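Local coordinates for N-terminal acetyltransferase B complex subunit MDM20 (Candida albicans, PDB 5K04), which is the non-catalytic MDM20 subunit of the NatB N-terminal acetyltransferase complex, where it probably supports the NAT3 subunit, at residues A[76-81]-A[95-100]; A[351-356]-A[374-379]. All blocks are in the same frame, centred on the assembly; numbering follows the deposited sequence.

Interaction 1. Residues A[76-81]-A[95-100]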
ATOM      1  N   LEU A  76      11.531 -10.510 -31.233  1.00 98.89           N
ATOM      2  CA  LEU A  76      10.136 -10.073 -31.176  1.00 98.78           C
ATOM      3  C   LEU A  76       9.182 -11.233 -31.424  1.00 95.05           C
ATOM      4  O   LEU A  76       8.166 -11.368 -30.732  1.00 93.28           O
ATOM      5  CB  LEU A  76       9.881  -8.955 -32.187  1.00 99.72           C
ATOM      6  CG  LEU A  76      10.296  -7.545 -31.774  1.00103.33           C
ATOM      7  CD1 LEU A  76       9.935  -6.530 -32.849  1.00107.71           C
ATOM      8  CD2 LEU A  76       9.658  -7.174 -30.441  1.00104.12           C
ATOM      9  N   THR A  77       9.488 -12.073 -32.415  1.00 92.23           N
ATOM     10  CA  THR A  77       8.629 -13.213 -32.710  1.00 92.38           C
ATOM     11  C   THR A  77       8.610 -14.201 -31.548  1.00 87.20           C
ATOM     12  O   THR A  77       7.553 -14.742 -31.201  1.00 84.06           O
ATOM     13  CB  THR A  77       9.091 -13.896 -33.999  1.00 92.20           C
ATOM     14  OG1 THR A  77      10.297 -14.627 -33.750  1.00 97.54           O
ATOM     15  CG2 THR A  77       9.379 -12.869 -35.060  1.00 89.26           C
ATOM     16  N   ILE A  78       9.768 -14.435 -30.925  1.00 80.89           N
ATOM     17  CA  ILE A  78       9.829 -15.327 -29.769  1.00 71.84           C
ATOM     18  C   ILE A  78       8.968 -14.782 -28.642  1.00 73.66           C
ATOM     19  O   ILE A  78       8.162 -15.508 -28.047  1.00 66.04           O
ATOM     20  CB  ILE A  78      11.287 -15.522 -29.321  1.00 69.22           C
ATOM     21  CG1 ILE A  78      12.064 -16.322 -30.368  1.00 68.05           C
ATOM     22  CG2 ILE A  78      11.342 -16.205 -27.958  1.00 70.62           C
ATOM     23  CD1 ILE A  78      13.569 -16.136 -30.299  1.00 68.96           C
ATOM     24  N   GLU A  79       9.120 -13.484 -28.346  1.00 87.38           N
ATOM     25  CA  GLU A  79       8.353 -12.856 -27.272  1.00 89.02           C
ATOM     26  C   GLU A  79       6.860 -13.044 -27.487  1.00 80.70           C
ATOM     27  O   GLU A  79       6.128 -13.384 -26.550  1.00 75.28           O
ATOM     28  CB  GLU A  79       8.690 -11.362 -27.172  1.00 97.24           C
ATOM     29  CG  GLU A  79      10.097 -11.037 -26.653  1.00105.05           C
ATOM     30  CD  GLU A  79      10.437  -9.545 -26.686  1.00108.24           C
ATOM     31  OE1 GLU A  79       9.634  -8.748 -27.221  1.00109.34           O
ATOM     32  OE2 GLU A  79      11.517  -9.170 -26.174  1.00106.04           O
ATOM     33  N   LYS A  80       6.393 -12.852 -28.720  1.00 80.78           N
ATOM     34  CA  LYS A  80       4.960 -12.942 -28.967  1.00 89.07           C
ATOM     35  C   LYS A  80       4.473 -14.378 -28.837  1.00 85.89           C
ATOM     36  O   LYS A  80       3.481 -14.643 -28.148  1.00 84.34           O
ATOM     37  CB  LYS A  80       4.624 -12.357 -30.335  1.00 96.73           C
ATOM     38  CG  LYS A  80       4.980 -10.897 -30.418  1.00106.11           C
ATOM     39  CD  LYS A  80       4.424 -10.241 -31.659  1.00113.70           C
ATOM     40  CE  LYS A  80       4.643  -8.733 -31.592  1.00115.23           C
ATOM     41  NZ  LYS A  80       3.708  -8.014 -32.502  1.00120.24           N
ATOM     42  N   LEU A  81       5.178 -15.325 -29.460  1.00 84.88           N
ATOM     43  CA  LEU A  81       4.862 -16.739 -29.263  1.00 83.62           C
ATOM     44  C   LEU A  81       4.742 -17.084 -27.780  1.00 87.75           C
ATOM     45  O   LEU A  81       3.691 -17.545 -27.322  1.00 90.12           O
ATOM     46  CB  LEU A  81       5.921 -17.624 -29.922  1.00 74.36           C
ATOM     47  CG  LEU A  81       5.855 -17.857 -31.424  1.00 82.02           C
ATOM     48  CD1 LEU A  81       6.995 -18.761 -31.821  1.00 86.57           C
ATOM     49  CD2 LEU A  81       4.527 -18.473 -31.816  1.00 80.54           C
ATOM     50  N   SER A  95       7.778 -21.346 -22.561  1.00 70.80           N
ATOM     51  CA  SER A  95       9.183 -21.432 -22.183  1.00 68.99           C
ATOM     52  C   SER A  95      10.025 -22.043 -23.301  1.00 62.44           C
ATOM     53  O   SER A  95      11.169 -21.628 -23.523  1.00 50.31           O
ATOM     54  CB  SER A  95       9.317 -22.244 -20.887  1.00 68.16           C
ATOM     55  OG  SER A  95      10.656 -22.623 -20.624  1.00 65.99           O
ATOM     56  N   LEU A  96       9.467 -23.017 -24.023  1.00 67.96           N
ATOM     57  CA  LEU A  96      10.235 -23.736 -25.033  1.00 72.91           C
ATOM     58  C   LEU A  96      10.673 -22.844 -26.196  1.00 72.36           C
ATOM     59  O   LEU A  96      11.678 -23.143 -26.851  1.00 65.95           O
ATOM     60  CB  LEU A  96       9.414 -24.924 -25.541  1.00 82.48           C
ATOM     61  CG  LEU A  96      10.195 -26.216 -25.814  1.00 87.62           C
ATOM     62  CD1 LEU A  96      11.087 -26.566 -24.618  1.00 81.20           C
ATOM     63  CD2 LEU A  96       9.235 -27.355 -26.130  1.00 88.13           C
ATOM     64  N   VAL A  97       9.941 -21.764 -26.486  1.00 69.61           N
ATOM     65  CA  VAL A  97      10.348 -20.875 -27.573  1.00 71.89           C
ATOM     66  C   VAL A  97      11.715 -20.275 -27.280  1.00 64.71           C
ATOM     67  O   VAL A  97      12.604 -20.254 -28.138  1.00 61.78           O
ATOM     68  CB  VAL A  97       9.299 -19.774 -27.799  1.00 80.39           C
ATOM     69  CG1 VAL A  97       9.521 -19.124 -29.160  1.00 83.67           C
ATOM     70  CG2 VAL A  97       7.908 -20.335 -27.710  1.00 86.90           C
ATOM     71  N   TYR A  98      11.898 -19.773 -26.055  1.00 67.85           N
ATOM     72  CA  TYR A  98      13.176 -19.181 -25.679  1.00 58.67           C
ATOM     73  C   TYR A  98      14.262 -20.244 -25.554  1.00 56.55           C
ATOM     74  O   TYR A  98      15.380 -20.055 -26.050  1.00 52.16           O
ATOM     75  CB  TYR A  98      13.022 -18.412 -24.372  1.00 58.90           C
ATOM     76  CG  TYR A  98      12.401 -17.030 -24.479  1.00 55.52           C
ATOM     77  CD1 TYR A  98      13.171 -15.933 -24.832  1.00 53.01           C
ATOM     78  CD2 TYR A  98      11.064 -16.811 -24.162  1.00 54.16           C
ATOM     79  CE1 TYR A  98      12.619 -14.657 -24.905  1.00 56.52           C
ATOM     80  CE2 TYR A  98      10.511 -15.539 -24.221  1.00 50.48           C
ATOM     81  CZ  TYR A  98      11.295 -14.467 -24.599  1.00 53.61           C
ATOM     82  OH  TYR A  98      10.759 -13.202 -24.669  1.00 57.29           O
ATOM     83  N   GLU A  99      13.946 -21.369 -24.894  1.00 64.44           N
ATOM     84  CA  GLU A  99      14.932 -22.431 -24.690  1.00 60.60           C
ATOM     85  C   GLU A  99      15.435 -22.980 -26.016  1.00 59.09           C
ATOM     86  O   GLU A  99      16.631 -23.250 -26.174  1.00 53.97           O
ATOM     87  CB  GLU A  99      14.335 -23.564 -23.855  1.00 58.52           C
ATOM     88  CG  GLU A  99      13.880 -23.171 -22.462  1.00 63.76           C
ATOM     89  CD  GLU A  99      13.306 -24.341 -21.681  1.00 61.33           C
ATOM     90  OE1 GLU A  99      13.990 -25.378 -21.564  1.00 62.15           O
ATOM     91  OE2 GLU A  99      12.160 -24.228 -21.200  1.00 60.84           O
ATOM     92  N   ASN A 100      14.530 -23.169 -26.975  1.00 63.48           N
ATOM     93  CA  ASN A 100      14.946 -23.649 -28.285  1.00 61.93           C
ATOM     94  C   ASN A 100      15.876 -22.650 -28.956  1.00 62.84           C
ATOM     95  O   ASN A 100      16.858 -23.039 -29.596  1.00 63.75           O
ATOM     96  CB  ASN A 100      13.718 -23.927 -29.158  1.00 66.71           C
ATOM     97  CG  ASN A 100      12.965 -25.190 -28.737  1.00 65.21           C
ATOM     98  OD1 ASN A 100      13.529 -26.089 -28.109  1.00 61.50           O
ATOM     99  ND2 ASN A 100      11.684 -25.256 -29.081  1.00 68.88           N
TER
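Ile78 and Val97 meet where two consecutive antiparallel helices, 75-87 and 91-104, pack side by side as a helical hairpin of the kind from which TPR-like alpha-alpha superhelices are built. The short helical segments run at 154° to each other, with axes 8.8 Å apart at closest approach, and the CA atoms of Ile78 and Val97 lie 6.0 Å apart. At this level the packing is tight. With Ile78 CG2 anti to its backbone N (its other branch, CG1, has chi1 -68°), that methyl fits between two neighbours of the opposite helix. It touches Val97 CG1 at 3.6 Å and also sits above the middle of the Tyr98 ring, in a CH-pi contact 3.5 Å from the centroid and only 6° off the ring normal. The buried Tyr98 ring also stacks with Trp116 of helix 109-120. Val97 CG1 is itself shared, for Leu81 CD1 reaches it at 3.7 Å, the two side chains crossing at about a right angle, while Leu81 CB rests against both Val97 methyls. Leu81 also packs on helices 42-55 and 58-69, so this side of the hairpin merges with the preceding helices.

The looser side is that of Glu79, which is partly exposed. Glu79 sets out away from the partner helix, yet its CB and CG still pass the Tyr98 hydroxyl; its extended chain turns the carboxylate to Ser115, on helix 109-120, which accounts for OE2 by a hydrogen bond. The Tyr98 hydroxyl makes a weak hydrogen bond with the same Ser115 OG. Both polar ends therefore find a partner in the following helix, and across the hairpin the two side chains meet through carbon and oxygen, Glu79 CG lying 3.0 Å from Tyr98 OH.

Interaction 2. Residues A[351-356]-A[374-379]; sequences DNWDVY and ELTLRT
Asn352 lies against Leu375 and Thr379, which stand one helical turn apart on helix 372-383. Its CB packs on Leu375 CB at 3.7 Å, and its ND2 gives a weak, bent hydrogen bond to Thr379 OG1 (3.4 Å, 131° at the hydrogen). Thr379 is two-sided: OG1 faces the amide, while CG2, anti to the backbone N, meets Trp353 NE1 at 3.5 Å. On the next turn back, Thr376 CG2 touches the indole at a different atom, Trp353 CZ3; it also lies 3.8 Å from Tyr356 CD1.

A second shell fixes these groups. Arg344 NH1 hydrogen-bonds to Asn352 OD1 and Gln349 O accepts one from ND2, gripping the buried amide at both ends; Thr379 OG1 is also hydrogen-bonded to Thr350 O, and Thr376 OG1 to Asn373 OD1. Farther out, Leu397 and Leu401 of helix 388-404 and Ile724, from a loop far along the sequence, pack round the aromatic rings. Asn352 occupies the N-cap position of helix 353-358, although its side chain makes no capping bond. The whole is the start of a short helix packed against a neighbouring helix, consistent with the helical-repeat (TPR-clan) family to which this part of the chain is assigned.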
ATOM      1  N   ASP A 351     -14.033  10.680  29.197  1.00 58.13           N
ATOM      2  CA  ASP A 351     -14.700  11.977  29.346  1.00 63.22           C
ATOM      3  C   ASP A 351     -13.623  13.035  29.579  1.00 56.74           C
ATOM      4  O   ASP A 351     -13.171  13.244  30.709  1.00 41.30           O
ATOM      5  CB  ASP A 351     -15.721  11.950  30.478  1.00 69.04           C
ATOM      6  CG  ASP A 351     -16.968  11.161  30.119  1.00 70.00           C
ATOM      7  OD1 ASP A 351     -17.129  10.787  28.934  1.00 68.04           O
ATOM      8  OD2 ASP A 351     -17.785  10.909  31.027  1.00 72.24           O
ATOM      9  N   ASN A 352     -13.223  13.711  28.500  1.00 54.75           N
ATOM     10  CA  ASN A 352     -12.023  14.538  28.514  1.00 55.62           C
ATOM     11  C   ASN A 352     -12.239  15.961  27.999  1.00 54.07           C
ATOM     12  O   ASN A 352     -11.258  16.667  27.740  1.00 47.93           O
ATOM     13  CB  ASN A 352     -10.919  13.845  27.703  1.00 49.31           C
ATOM     14  CG  ASN A 352     -10.519  12.491  28.296  1.00 50.38           C
ATOM     15  OD1 ASN A 352     -10.203  12.390  29.486  1.00 39.68           O
ATOM     16  ND2 ASN A 352     -10.532  11.447  27.462  1.00 54.37           N
ATOM     17  N   TRP A 353     -13.490  16.409  27.853  1.00 59.04           N
ATOM     18  CA  TRP A 353     -13.736  17.789  27.445  1.00 56.10           C
ATOM     19  C   TRP A 353     -13.187  18.784  28.457  1.00 48.04           C
ATOM     20  O   TRP A 353     -12.809  19.901  28.084  1.00 43.03           O
ATOM     21  CB  TRP A 353     -15.232  18.025  27.230  1.00 53.39           C
ATOM     22  CG  TRP A 353     -15.776  17.193  26.116  1.00 51.99           C
ATOM     23  CD1 TRP A 353     -16.730  16.216  26.209  1.00 49.53           C
ATOM     24  CD2 TRP A 353     -15.377  17.235  24.738  1.00 47.12           C
ATOM     25  NE1 TRP A 353     -16.945  15.653  24.976  1.00 52.34           N
ATOM     26  CE2 TRP A 353     -16.133  16.258  24.054  1.00 48.73           C
ATOM     27  CE3 TRP A 353     -14.463  18.005  24.017  1.00 47.68           C
ATOM     28  CZ2 TRP A 353     -16.009  16.036  22.679  1.00 47.54           C
ATOM     29  CZ3 TRP A 353     -14.340  17.780  22.646  1.00 50.34           C
ATOM     30  CH2 TRP A 353     -15.110  16.800  21.995  1.00 47.19           C
ATOM     31  N   ASP A 354     -13.123  18.397  29.732  1.00 46.06           N
ATOM     32  CA  ASP A 354     -12.583  19.305  30.740  1.00 47.83           C
ATOM     33  C   ASP A 354     -11.135  19.665  30.424  1.00 47.73           C
ATOM     34  O   ASP A 354     -10.722  20.817  30.594  1.00 40.74           O
ATOM     35  CB  ASP A 354     -12.704  18.683  32.138  1.00 49.03           C
ATOM     36  CG  ASP A 354     -12.000  17.333  32.251  1.00 50.40           C
ATOM     37  OD1 ASP A 354     -12.038  16.537  31.284  1.00 42.78           O
ATOM     38  OD2 ASP A 354     -11.400  17.071  33.308  1.00 44.56           O
ATOM     39  N   VAL A 355     -10.356  18.699  29.925  1.00 53.82           N
ATOM     40  CA  VAL A 355      -8.965  18.981  29.583  1.00 53.79           C
ATOM     41  C   VAL A 355      -8.896  19.772  28.289  1.00 50.50           C
ATOM     42  O   VAL A 355      -8.100  20.714  28.162  1.00 38.12           O
ATOM     43  CB  VAL A 355      -8.160  17.676  29.484  1.00 53.46           C
ATOM     44  CG1 VAL A 355      -6.711  17.974  29.124  1.00 47.88           C
ATOM     45  CG2 VAL A 355      -8.236  16.906  30.781  1.00 55.97           C
ATOM     46  N   TYR A 356      -9.732  19.401  27.309  1.00 48.02           N
ATOM     47  CA  TYR A 356      -9.868  20.190  26.089  1.00 45.74           C
ATOM     48  C   TYR A 356     -10.122  21.665  26.404  1.00 49.55           C
ATOM     49  O   TYR A 356      -9.472  22.555  25.846  1.00 44.65           O
ATOM     50  CB  TYR A 356     -10.989  19.628  25.211  1.00 45.96           C
ATOM     51  CG  TYR A 356     -11.273  20.549  24.052  1.00 47.90           C
ATOM     52  CD1 TYR A 356     -10.464  20.531  22.919  1.00 43.85           C
ATOM     53  CD2 TYR A 356     -12.306  21.478  24.111  1.00 49.05           C
ATOM     54  CE1 TYR A 356     -10.689  21.401  21.868  1.00 42.88           C
ATOM     55  CE2 TYR A 356     -12.540  22.362  23.072  1.00 46.90           C
ATOM     56  CZ  TYR A 356     -11.737  22.317  21.948  1.00 45.44           C
ATOM     57  OH  TYR A 356     -11.981  23.184  20.907  1.00 43.46           O
ATOM     58  N   GLU A 374      -5.646  13.868  21.166  1.00 41.21           N
ATOM     59  CA  GLU A 374      -5.549  12.452  21.475  1.00 36.73           C
ATOM     60  C   GLU A 374      -6.667  12.054  22.425  1.00 41.72           C
ATOM     61  O   GLU A 374      -7.256  10.975  22.291  1.00 33.58           O
ATOM     62  CB  GLU A 374      -4.183  12.146  22.093  1.00 36.38           C
ATOM     63  CG  GLU A 374      -2.979  12.323  21.150  1.00 43.98           C
ATOM     64  CD  GLU A 374      -2.969  11.348  19.962  1.00 46.28           C
ATOM     65  OE1 GLU A 374      -2.662  11.776  18.825  1.00 45.00           O
ATOM     66  OE2 GLU A 374      -3.279  10.150  20.172  1.00 52.98           O
ATOM     67  N   LEU A 375      -6.982  12.939  23.383  1.00 40.72           N
ATOM     68  CA  LEU A 375      -8.060  12.704  24.337  1.00 34.74           C
ATOM     69  C   LEU A 375      -9.430  12.927  23.704  1.00 43.84           C
ATOM     70  O   LEU A 375     -10.343  12.109  23.885  1.00 33.27           O
ATOM     71  CB  LEU A 375      -7.876  13.613  25.556  1.00 34.05           C
ATOM     72  CG  LEU A 375      -6.590  13.280  26.312  1.00 42.29           C
ATOM     73  CD1 LEU A 375      -6.564  13.859  27.732  1.00 38.35           C
ATOM     74  CD2 LEU A 375      -6.429  11.769  26.356  1.00 44.48           C
ATOM     75  N   THR A 376      -9.582  14.018  22.942  1.00 47.36           N
ATOM     76  CA  THR A 376     -10.882  14.334  22.356  1.00 49.41           C
ATOM     77  C   THR A 376     -11.302  13.281  21.332  1.00 47.41           C
ATOM     78  O   THR A 376     -12.484  12.906  21.271  1.00 33.87           O
ATOM     79  CB  THR A 376     -10.864  15.739  21.733  1.00 42.02           C
ATOM     80  OG1 THR A 376      -9.922  15.816  20.653  1.00 30.16           O
ATOM     81  CG2 THR A 376     -10.490  16.758  22.777  1.00 37.84           C
ATOM     82  N   LEU A 377     -10.351  12.774  20.536  1.00 43.45           N
ATOM     83  CA  LEU A 377     -10.694  11.731  19.570  1.00 40.78           C
ATOM     84  C   LEU A 377     -11.181  10.469  20.280  1.00 38.31           C
ATOM     85  O   LEU A 377     -12.214   9.896  19.916  1.00 29.51           O
ATOM     86  CB  LEU A 377      -9.498  11.431  18.665  1.00 40.85           C
ATOM     87  CG  LEU A 377      -9.715  10.365  17.579  1.00 45.16           C
ATOM     88  CD1 LEU A 377     -10.814  10.776  16.603  1.00 42.63           C
ATOM     89  CD2 LEU A 377      -8.427  10.086  16.845  1.00 36.19           C
ATOM     90  N   ARG A 378     -10.477  10.056  21.337  1.00 43.06           N
ATOM     91  CA  ARG A 378     -10.953   8.952  22.165  1.00 42.71           C
ATOM     92  C   ARG A 378     -12.362   9.219  22.695  1.00 41.79           C
ATOM     93  O   ARG A 378     -13.224   8.335  22.679  1.00 31.20           O
ATOM     94  CB  ARG A 378      -9.973   8.715  23.325  1.00 39.49           C
ATOM     95  CG  ARG A 378      -8.721   7.916  22.955  1.00 39.19           C
ATOM     96  CD  ARG A 378      -7.690   7.941  24.074  1.00 41.34           C
ATOM     97  NE  ARG A 378      -6.531   7.082  23.803  1.00 61.47           N
ATOM     98  CZ  ARG A 378      -6.247   5.950  24.456  1.00 66.32           C
ATOM     99  NH1 ARG A 378      -7.037   5.516  25.433  1.00 57.01           N
ATOM    100  NH2 ARG A 378      -5.165   5.247  24.134  1.00 72.90           N
ATOM    101  N   THR A 379     -12.615  10.436  23.178  1.00 47.10           N
ATOM    102  CA  THR A 379     -13.966  10.757  23.617  1.00 42.64           C
ATOM    103  C   THR A 379     -14.945  10.661  22.456  1.00 36.21           C
ATOM    104  O   THR A 379     -16.028  10.088  22.594  1.00 33.40           O
ATOM    105  CB  THR A 379     -14.004  12.149  24.255  1.00 41.20           C
ATOM    106  OG1 THR A 379     -13.134  12.178  25.389  1.00 36.80           O
ATOM    107  CG2 THR A 379     -15.419  12.473  24.729  1.00 39.29           C
TER

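Interactions 1 and 2 follow each other along the chain without interleaving: 76-81 with 95-100 is complete long before 351-356 with 374-379 begins. They share no helix. Their centres are 66 Å apart, each about 33 Å from the centre of the chain and on opposite sides of it, and their nearest atoms remain about 51 Å apart. Interaction 1 joins neighbouring helices 75-87 and 91-104 near the N-terminus, whereas interaction 2 brings helix 353-358 to helix 372-383 across a largely non-helical connection. Both are thus local joints in an extended, strand-free helical chain; at the second, Glu374, which takes no part in the contact itself, makes a weak hydrogen bond to Gln83 of the NAT3 chain.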